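Local atomic coordinates of type IV pilin structural subunit (Pseudomonas aeruginosa, PDB entry 3JYZ), a protein that serves as the structural subunit of type IV pili, the thin surface filaments assembled from many copies of this pilin. Residues S53-T58 against A76-L81; N98-L103 against Q130-M135. All coordinates share one frame; numbering follows the deposited sequence. Where two conformers were deposited one is given.

Contact 1 (S53-T58 against A76-L81); sequences SSKYVT and ADQVGL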
ATOM      1  N   SER A  53     -10.312  -8.209   1.973  1.00 10.20           N
ATOM      2  CA  SER A  53      -9.957  -9.466   1.340  1.00 11.45           C
ATOM      3  C   SER A  53     -10.910  -9.772   0.189  1.00 11.92           C
ATOM      4  O   SER A  53     -11.956  -9.134   0.045  1.00 13.46           O
ATOM      5  CB  SER A  53      -9.997 -10.591   2.365  1.00 14.30           C
ATOM      6  OG  SER A  53     -11.328 -10.812   2.774  1.00 16.08           O
ATOM      7  N   SER A  54     -10.533 -10.752  -0.624  1.00 11.21           N
ATOM      8  CA  SER A  54     -11.319 -11.135  -1.787  1.00 11.77           C
ATOM      9  C   SER A  54     -10.816 -12.489  -2.235  1.00 13.44           C
ATOM     10  O   SER A  54      -9.962 -13.080  -1.589  1.00 13.15           O
ATOM     11  CB  SER A  54     -11.120 -10.118  -2.909  1.00 12.74           C
ATOM     12  OG  SER A  54      -9.803 -10.202  -3.420  1.00 13.73           O
ATOM     13  N   LYS A  55     -11.260 -12.960  -3.365  1.00 14.20           N
ATOM     14  CA  LYS A  55     -10.733 -14.196  -3.866  1.00 15.68           C
ATOM     15  C   LYS A  55      -9.226 -14.145  -4.103  1.00 15.47           C
ATOM     16  O   LYS A  55      -8.591 -15.050  -3.878  1.00 15.87           O
ATOM     17  CB  LYS A  55     -11.437 -14.616  -5.193  1.00 16.66           C
ATOM     18  CG  LYS A  55     -10.880 -15.869  -5.778  1.00 17.79           C
ATOM     19  CD  LYS A  55     -11.672 -16.299  -7.015  1.00 19.18           C
ATOM     20  CE  LYS A  55     -10.977 -17.438  -7.731  1.00 21.19           C
ATOM     21  NZ  LYS A  55     -11.825 -18.128  -8.707  1.00 22.66           N
ATOM     22  N   TYR A  56      -8.747 -13.018  -4.389  1.00 14.82           N
ATOM     23  CA  TYR A  56      -7.360 -12.859  -4.810  1.00 15.46           C
ATOM     24  C   TYR A  56      -6.526 -12.197  -3.717  1.00 13.16           C
ATOM     25  O   TYR A  56      -5.343 -12.315  -3.851  1.00 12.67           O
ATOM     26  CB  TYR A  56      -7.281 -12.043  -6.100  1.00 18.16           C
ATOM     27  CG  TYR A  56      -7.934 -12.710  -7.289  1.00 22.46           C
ATOM     28  CD1 TYR A  56      -7.771 -14.071  -7.523  1.00 24.14           C
ATOM     29  CD2 TYR A  56      -8.713 -11.980  -8.176  1.00 24.57           C
ATOM     30  CE1 TYR A  56      -8.367 -14.683  -8.608  1.00 25.59           C
ATOM     31  CE2 TYR A  56      -9.312 -12.586  -9.266  1.00 25.64           C
ATOM     32  CZ  TYR A  56      -9.137 -13.936  -9.477  1.00 27.20           C
ATOM     33  OH  TYR A  56      -9.729 -14.544 -10.560  1.00 30.34           O
ATOM     34  N   VAL A  57      -7.104 -11.568  -2.782  1.00 11.21           N
ATOM     35  CA  VAL A  57      -6.410 -10.841  -1.746  1.00 10.54           C
ATOM     36  C   VAL A  57      -6.651 -11.443  -0.369  1.00 10.58           C
ATOM     37  O   VAL A  57      -7.730 -11.561   0.014  1.00 10.81           O
ATOM     38  CB  VAL A  57      -6.809  -9.394  -1.742  1.00 10.21           C
ATOM     39  CG1 VAL A  57      -6.097  -8.640  -0.650  1.00 10.79           C
ATOM     40  CG2 VAL A  57      -6.458  -8.830  -3.071  1.00 10.71           C
ATOM     41  N   THR A  58      -5.576 -11.858   0.278  1.00 10.39           N
ATOM     42  CA  THR A  58      -5.648 -12.383   1.640  1.00 10.38           C
ATOM     43  C   THR A  58      -5.915 -11.259   2.634  1.00  9.82           C
ATOM     44  O   THR A  58      -6.782 -11.373   3.499  1.00 10.75           O
ATOM     45  CB  THR A  58      -4.340 -13.090   2.019  1.00 12.22           C
ATOM     46  OG1 THR A  58      -4.231 -14.302   1.265  1.00 14.75           O
ATOM     47  CG2 THR A  58      -4.293 -13.425   3.510  1.00 13.15           C
ATOM     48  N   ALA A  76      -1.673 -16.504  -3.366  1.00 17.56           N
ATOM     49  CA  ALA A  76      -0.757 -16.861  -4.446  1.00 19.34           C
ATOM     50  C   ALA A  76      -1.372 -17.827  -5.461  1.00 20.36           C
ATOM     51  O   ALA A  76      -1.263 -17.618  -6.665  1.00 20.91           O
ATOM     52  CB  ALA A  76       0.533 -17.412  -3.888  1.00 20.49           C
ATOM     53  N   ASP A  77      -2.040 -18.874  -4.994  1.00 21.18           N
ATOM     54  CA  ASP A  77      -2.530 -19.872  -5.941  1.00 22.11           C
ATOM     55  C   ASP A  77      -3.840 -19.511  -6.661  1.00 21.95           C
ATOM     56  O   ASP A  77      -4.277 -20.230  -7.566  1.00 22.62           O
ATOM     57  CB  ASP A  77      -2.577 -21.269  -5.306  1.00 23.70           C
ATOM     58  CG  ASP A  77      -3.643 -21.402  -4.235  1.00 25.77           C
ATOM     59  OD1 ASP A  77      -4.417 -20.444  -4.019  1.00 25.75           O
ATOM     60  OD2 ASP A  77      -3.712 -22.482  -3.615  1.00 26.92           O
ATOM     61  N   GLN A  78      -4.462 -18.398  -6.280  1.00 21.07           N
ATOM     62  CA  GLN A  78      -5.616 -17.894  -7.013  1.00 21.61           C
ATOM     63  C   GLN A  78      -5.177 -16.853  -8.040  1.00 22.25           C
ATOM     64  O   GLN A  78      -5.803 -16.685  -9.089  1.00 23.72           O
ATOM     65  CB  GLN A  78      -6.664 -17.289  -6.069  1.00 21.44           C
ATOM     66  CG  GLN A  78      -7.167 -18.223  -4.961  1.00 21.20           C
ATOM     67  CD  GLN A  78      -7.879 -19.460  -5.489  1.00 22.45           C
ATOM     68  OE1 GLN A  78      -8.670 -19.385  -6.432  1.00 23.60           O
ATOM     69  NE2 GLN A  78      -7.610 -20.602  -4.869  1.00 22.24           N
ATOM     70  N   VAL A  79      -4.095 -16.148  -7.724  1.00 20.91           N
ATOM     71  CA  VAL A  79      -3.602 -15.088  -8.587  1.00 20.11           C
ATOM     72  C   VAL A  79      -2.654 -15.636  -9.648  1.00 21.75           C
ATOM     73  O   VAL A  79      -2.700 -15.206 -10.802  1.00 22.97           O
ATOM     74  CB  VAL A  79      -2.882 -14.004  -7.758  1.00 18.34           C
ATOM     75  CG1 VAL A  79      -2.307 -12.930  -8.664  1.00 18.48           C
ATOM     76  CG2 VAL A  79      -3.843 -13.393  -6.758  1.00 18.57           C
ATOM     77  N   GLY A  80      -1.809 -16.586  -9.253  1.00 21.57           N
ATOM     78  CA  GLY A  80      -0.782 -17.125 -10.133  1.00 21.25           C
ATOM     79  C   GLY A  80       0.630 -16.706  -9.746  1.00 21.68           C
ATOM     80  O   GLY A  80       1.502 -16.572 -10.608  1.00 22.50           O
ATOM     81  N   LEU A  81       0.866 -16.509  -8.452  1.00 21.48           N
ATOM     82  CA  LEU A  81       2.140 -15.998  -7.964  1.00 20.74           C
ATOM     83  C   LEU A  81       2.934 -17.051  -7.201  1.00 22.58           C
ATOM     84  O   LEU A  81       2.365 -18.027  -6.713  1.00 23.31           O
ATOM     85  CB  LEU A  81       1.896 -14.816  -7.024  1.00 18.80           C
ATOM     86  CG  LEU A  81       1.226 -13.588  -7.625  1.00 17.62           C
ATOM     87  CD1 LEU A  81       0.684 -12.710  -6.505  1.00 16.94           C
ATOM     88  CD2 LEU A  81       2.201 -12.814  -8.505  1.00 17.48           C
TER
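Tyr56 and Gln78 meet with their side chains crossing at about a right angle. The tyrosine ring has the CB of Gln78 at its edge, in plane, with CD1 of Tyr56 3.7 Å from that CB. The backbone O of Gln78 approaches obliquely, 3.3 Å from CE1 of Tyr56. CD1 and CE1 of Tyr56 therefore touch both the root of the Gln78 side chain and its main chain. CG of Tyr56 stands anti to its own carbonyl carbon (chi1 -64°), and from there the ring reaches toward the other segment. CG2 of Val79 packs on CB of Tyr56, 3.8 Å away, and also touches the backbone O of Tyr56.

This joins the turn that leads into strand 57-62 of the antiparallel pilin sheet to the short helix 76-79 that follows strand 70-74. Within the turn, OG of Ser54 accepts from the backbone N of both Tyr56 and Val57, an ST turn and ST motif together. These bonds hold the backbone that carries Tyr56. A backbone bond between Tyr56 and Val75 ties the turn to the entry of the helix, and Arg10 of helix 4-28 also touches Tyr56.

Toward the solvent, Lys55 crosses Gln78 at about a right angle. The extended lysine chain makes its contact through a methylene, with CE of Lys55 3.3 Å from OE1 of Gln78. NZ of Lys55 stays 4.1 Å from OE1 of Gln78. The glutamine is bent at chi2 (-62°), and its NE2 gives a weak hydrogen bond to OD1 of the neighbouring Asp77.

Contact 2 (N98-L103 against Q130-M135); sequences NTRTAL and QGFTGM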
ATOM      1  N   ASN A  98       6.377  21.311  -2.283  1.00 21.19           N
ATOM      2  CA  ASN A  98       7.797  21.391  -2.619  1.00 21.62           C
ATOM      3  C   ASN A  98       8.601  20.131  -2.324  1.00 20.36           C
ATOM      4  O   ASN A  98       9.575  19.824  -3.021  1.00 20.57           O
ATOM      5  CB  ASN A  98       8.454  22.539  -1.854  1.00 23.27           C
ATOM      6  CG  ASN A  98       7.901  23.897  -2.256  1.00 25.33           C
ATOM      7  OD1 ASN A  98       7.307  24.604  -1.441  1.00 26.91           O
ATOM      8  ND2 ASN A  98       8.103  24.270  -3.515  1.00 25.70           N
ATOM      9  N   THR A  99       8.183  19.399  -1.293  1.00 18.90           N
ATOM     10  CA  THR A  99       8.907  18.207  -0.879  1.00 18.46           C
ATOM     11  C   THR A  99       7.938  17.134  -0.396  1.00 15.79           C
ATOM     12  O   THR A  99       6.843  17.447   0.085  1.00 16.68           O
ATOM     13  CB  THR A  99       9.905  18.485   0.264  1.00 21.48           C
ATOM     14  OG1 THR A  99      10.725  17.328   0.475  1.00 24.84           O
ATOM     15  CG2 THR A  99       9.165  18.833   1.545  1.00 22.37           C
ATOM     16  N   ARG A 100       8.357  15.877  -0.522  1.00 14.55           N
ATOM     17  CA  ARG A 100       7.631  14.761   0.083  1.00 13.57           C
ATOM     18  C   ARG A 100       8.318  14.286   1.357  1.00 13.11           C
ATOM     19  O   ARG A 100       9.533  14.118   1.396  1.00 15.23           O
ATOM     20  CB  ARG A 100       7.521  13.587  -0.885  1.00 13.47           C
ATOM     21  CG  ARG A 100       6.656  13.843  -2.088  1.00 13.73           C
ATOM     22  CD  ARG A 100       6.472  12.538  -2.820  1.00 14.59           C
ATOM     23  NE  ARG A 100       5.605  12.604  -3.988  1.00 14.72           N
ATOM     24  CZ  ARG A 100       6.030  12.451  -5.237  1.00 16.46           C
ATOM     25  NH1 ARG A 100       7.318  12.268  -5.474  1.00 17.63           N
ATOM     26  NH2 ARG A 100       5.164  12.491  -6.242  1.00 16.59           N
ATOM     27  N   THR A 101       7.516  14.045   2.391  0.50 12.26           N
ATOM     28  CA  THR A 101       8.004  13.477   3.636  0.50 13.15           C
ATOM     29  C   THR A 101       7.092  12.307   4.021  0.50 11.51           C
ATOM     30  O   THR A 101       5.880  12.369   3.806  0.50 11.38           O
ATOM     31  CB  THR A 101       8.031  14.545   4.754  0.50 15.30           C
ATOM     32  OG1 THR A 101       8.384  13.939   6.000  0.50 17.31           O
ATOM     33  CG2 THR A 101       6.690  15.181   4.904  0.50 15.32           C
ATOM     34  N   ALA A 102       7.675  11.239   4.563  1.00 10.43           N
ATOM     35  CA  ALA A 102       6.894  10.080   5.004  1.00 10.08           C
ATOM     36  C   ALA A 102       5.697  10.528   5.842  1.00  9.46           C
ATOM     37  O   ALA A 102       5.835  11.390   6.709  1.00 10.05           O
ATOM     38  CB  ALA A 102       7.761   9.121   5.804  1.00 10.73           C
ATOM     39  N   LEU A 103       4.534   9.927   5.600  1.00  8.78           N
ATOM     40  CA  LEU A 103       3.311  10.314   6.303  1.00  9.44           C
ATOM     41  C   LEU A 103       3.486  10.442   7.814  1.00  9.84           C
ATOM     42  O   LEU A 103       3.113  11.456   8.389  1.00  9.56           O
ATOM     43  CB  LEU A 103       2.181   9.320   6.023  1.00  9.70           C
ATOM     44  CG  LEU A 103       0.838   9.648   6.672  1.00 10.01           C
ATOM     45  CD1 LEU A 103       0.248  10.918   6.088  1.00 11.27           C
ATOM     46  CD2 LEU A 103      -0.128   8.478   6.495  1.00 10.59           C
ATOM     47  N   GLN A 130       9.273   8.459 -10.039  1.00 14.33           N
ATOM     48  CA  GLN A 130       8.294   9.469  -9.638  1.00 14.67           C
ATOM     49  C   GLN A 130       8.825  10.319  -8.489  1.00 14.90           C
ATOM     50  O   GLN A 130       8.129  11.214  -7.998  1.00 15.68           O
ATOM     51  CB  GLN A 130       6.970   8.810  -9.241  1.00 16.25           C
ATOM     52  CG  GLN A 130       6.155   8.246 -10.402  1.00 18.67           C
ATOM     53  CD  GLN A 130       5.019   7.345  -9.948  1.00 21.82           C
ATOM     54  OE1 GLN A 130       4.123   7.012 -10.728  1.00 23.06           O
ATOM     55  NE2 GLN A 130       5.038   6.962  -8.675  1.00 23.27           N
ATOM     56  N   GLY A 131      10.050  10.028  -8.065  1.00 14.29           N
ATOM     57  CA  GLY A 131      10.729  10.809  -7.041  1.00 15.31           C
ATOM     58  C   GLY A 131      10.598  10.337  -5.602  1.00 15.67           C
ATOM     59  O   GLY A 131      11.072  11.012  -4.686  1.00 17.80           O
ATOM     60  N   PHE A 132       9.969   9.186  -5.387  1.00 12.81           N
ATOM     61  CA  PHE A 132       9.781   8.683  -4.034  1.00 11.83           C
ATOM     62  C   PHE A 132      11.042   7.996  -3.540  1.00 12.56           C
ATOM     63  O   PHE A 132      11.749   7.347  -4.306  1.00 14.10           O
ATOM     64  CB  PHE A 132       8.656   7.658  -3.979  1.00 10.72           C
ATOM     65  CG  PHE A 132       7.293   8.209  -4.245  1.00 11.48           C
ATOM     66  CD1 PHE A 132       6.715   8.100  -5.500  1.00 12.23           C
ATOM     67  CD2 PHE A 132       6.562   8.790  -3.230  1.00 11.86           C
ATOM     68  CE1 PHE A 132       5.435   8.587  -5.743  1.00 11.79           C
ATOM     69  CE2 PHE A 132       5.290   9.270  -3.455  1.00 11.93           C
ATOM     70  CZ  PHE A 132       4.713   9.172  -4.711  1.00 10.76           C
ATOM     71  N   THR A 133      11.444   8.063  -2.203  1.00 13.28           N
ATOM     72  CA  THR A 133      12.555   7.394  -1.561  1.00 15.31           C
ATOM     73  C   THR A 133      12.114   6.769  -0.227  1.00 14.69           C
ATOM     74  O   THR A 133      11.197   7.261   0.416  1.00 13.96           O
ATOM     75  CB  THR A 133      13.702   8.414  -1.362  1.00 18.59           C
ATOM     76  OG1 THR A 133      13.246   9.505  -0.562  1.00 21.02           O
ATOM     77  CG2 THR A 133      14.239   8.896  -2.685  1.00 18.62           C
ATOM     78  N   GLY A 134      12.774   5.794   0.103  1.00 14.41           N
ATOM     79  CA  GLY A 134      12.612   5.194   1.421  1.00 15.03           C
ATOM     80  C   GLY A 134      11.625   4.041   1.581  1.00 15.26           C
ATOM     81  O   GLY A 134      11.449   3.530   2.692  1.00 16.94           O
HETATM   82  N   MSE A 135      10.990   3.612   0.494  1.00 14.26           N
HETATM   83  CA  MSE A 135       9.955   2.574   0.578  1.00 14.51           C
HETATM   84  C   MSE A 135      10.518   1.211   0.913  1.00 13.38           C
HETATM   85  O   MSE A 135      11.549   0.815   0.381  1.00 13.72           O
HETATM   86  CB  MSE A 135       9.219   2.412  -0.756  1.00 16.74           C
HETATM   87  CG  MSE A 135       8.561   3.648  -1.284  1.00 17.85           C
HETATM   88 SE   MSE A 135       9.840   4.721  -2.299  1.00 19.57          SE
HETATM   89  CE  MSE A 135      10.285   3.457  -3.721  1.00 19.33           C
TER
HETATM   90  O   HOH W   1      10.784  11.149   1.222  1.00 48.93           O
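Arg100 lays its guanidinium flat on the ring of Phe132. The two planes are 18° apart and their centres are 3.8 Å apart, so this is a stacked cation-pi contact. The overlap is offset. CZ of Arg100 sits over one face of the ring but toward its rim, and NE of Arg100 comes within 3.4 Å of CE2 of Phe132. The aliphatic part of the arginine also takes part, with CD of Arg100 3.5 Å from that same CE2.

The arginine chain runs extended from CG to NE. This carries the charged group from strand 100-102 across to the loop after helix 125-129. At the end of the chain, chi4 (112°) turns the flat group off the line of the chain, which lets it lie on Phe132. Phe132 has its CG anti to the carbonyl carbon, which sets the ring beneath the guanidinium.

At the edge of the guanidinium, NH1 of Arg100 donates to the backbone O of Gln130 at 2.9 Å. The N-H...O angle is 157°, and the acceptor lies a little out of the guanidinium plane. Gln130 directly follows helix 125-129, and Gly131 comes next with positive phi in a Schellman motif. The arginine therefore grips the chain just where the helix closes. The contact ties strand 100-102 to the loop bounded by the Cys119-Cys149 disulfide, the D-region of type IV pilins. Further along, a water donates to the backbone O of Arg100 and has a weak link to OG1 of Thr133.

The strongest polar partner of Arg100 is Asp116 of strand 114-120, whose OD2 forms a salt bridge with NE. Phe132 packs on Asp116 and Ala118 of the same strand and meets the ring of Tyr93. Salt bridge, carbonyl bond and stack together restrict the rotation of the guanidinium, and the nearby carboxylate would be expected to balance its charge.

How the contacts relate
Contacts 1 and 2 lie on opposite sides of the chain's centre, with their centres about 29 Å apart and no touch between them. Both reach the same antiparallel sheet, but through different strands. Contact 1 joins the turn before strand 57-62 to a short helix; contact 2 joins strand 100-102 to the loop after helix 125-129. Each is only partly buried; each has one buried residue among those that touch, Val79 and Phe132, and polar side chains nearer the surface. The chemistry differs. Contact 1 has no hydrogen bond between its segments and rests on van der Waals packing. Contact 2 depends on a charged group, with a cation-pi stack and a direct hydrogen bond.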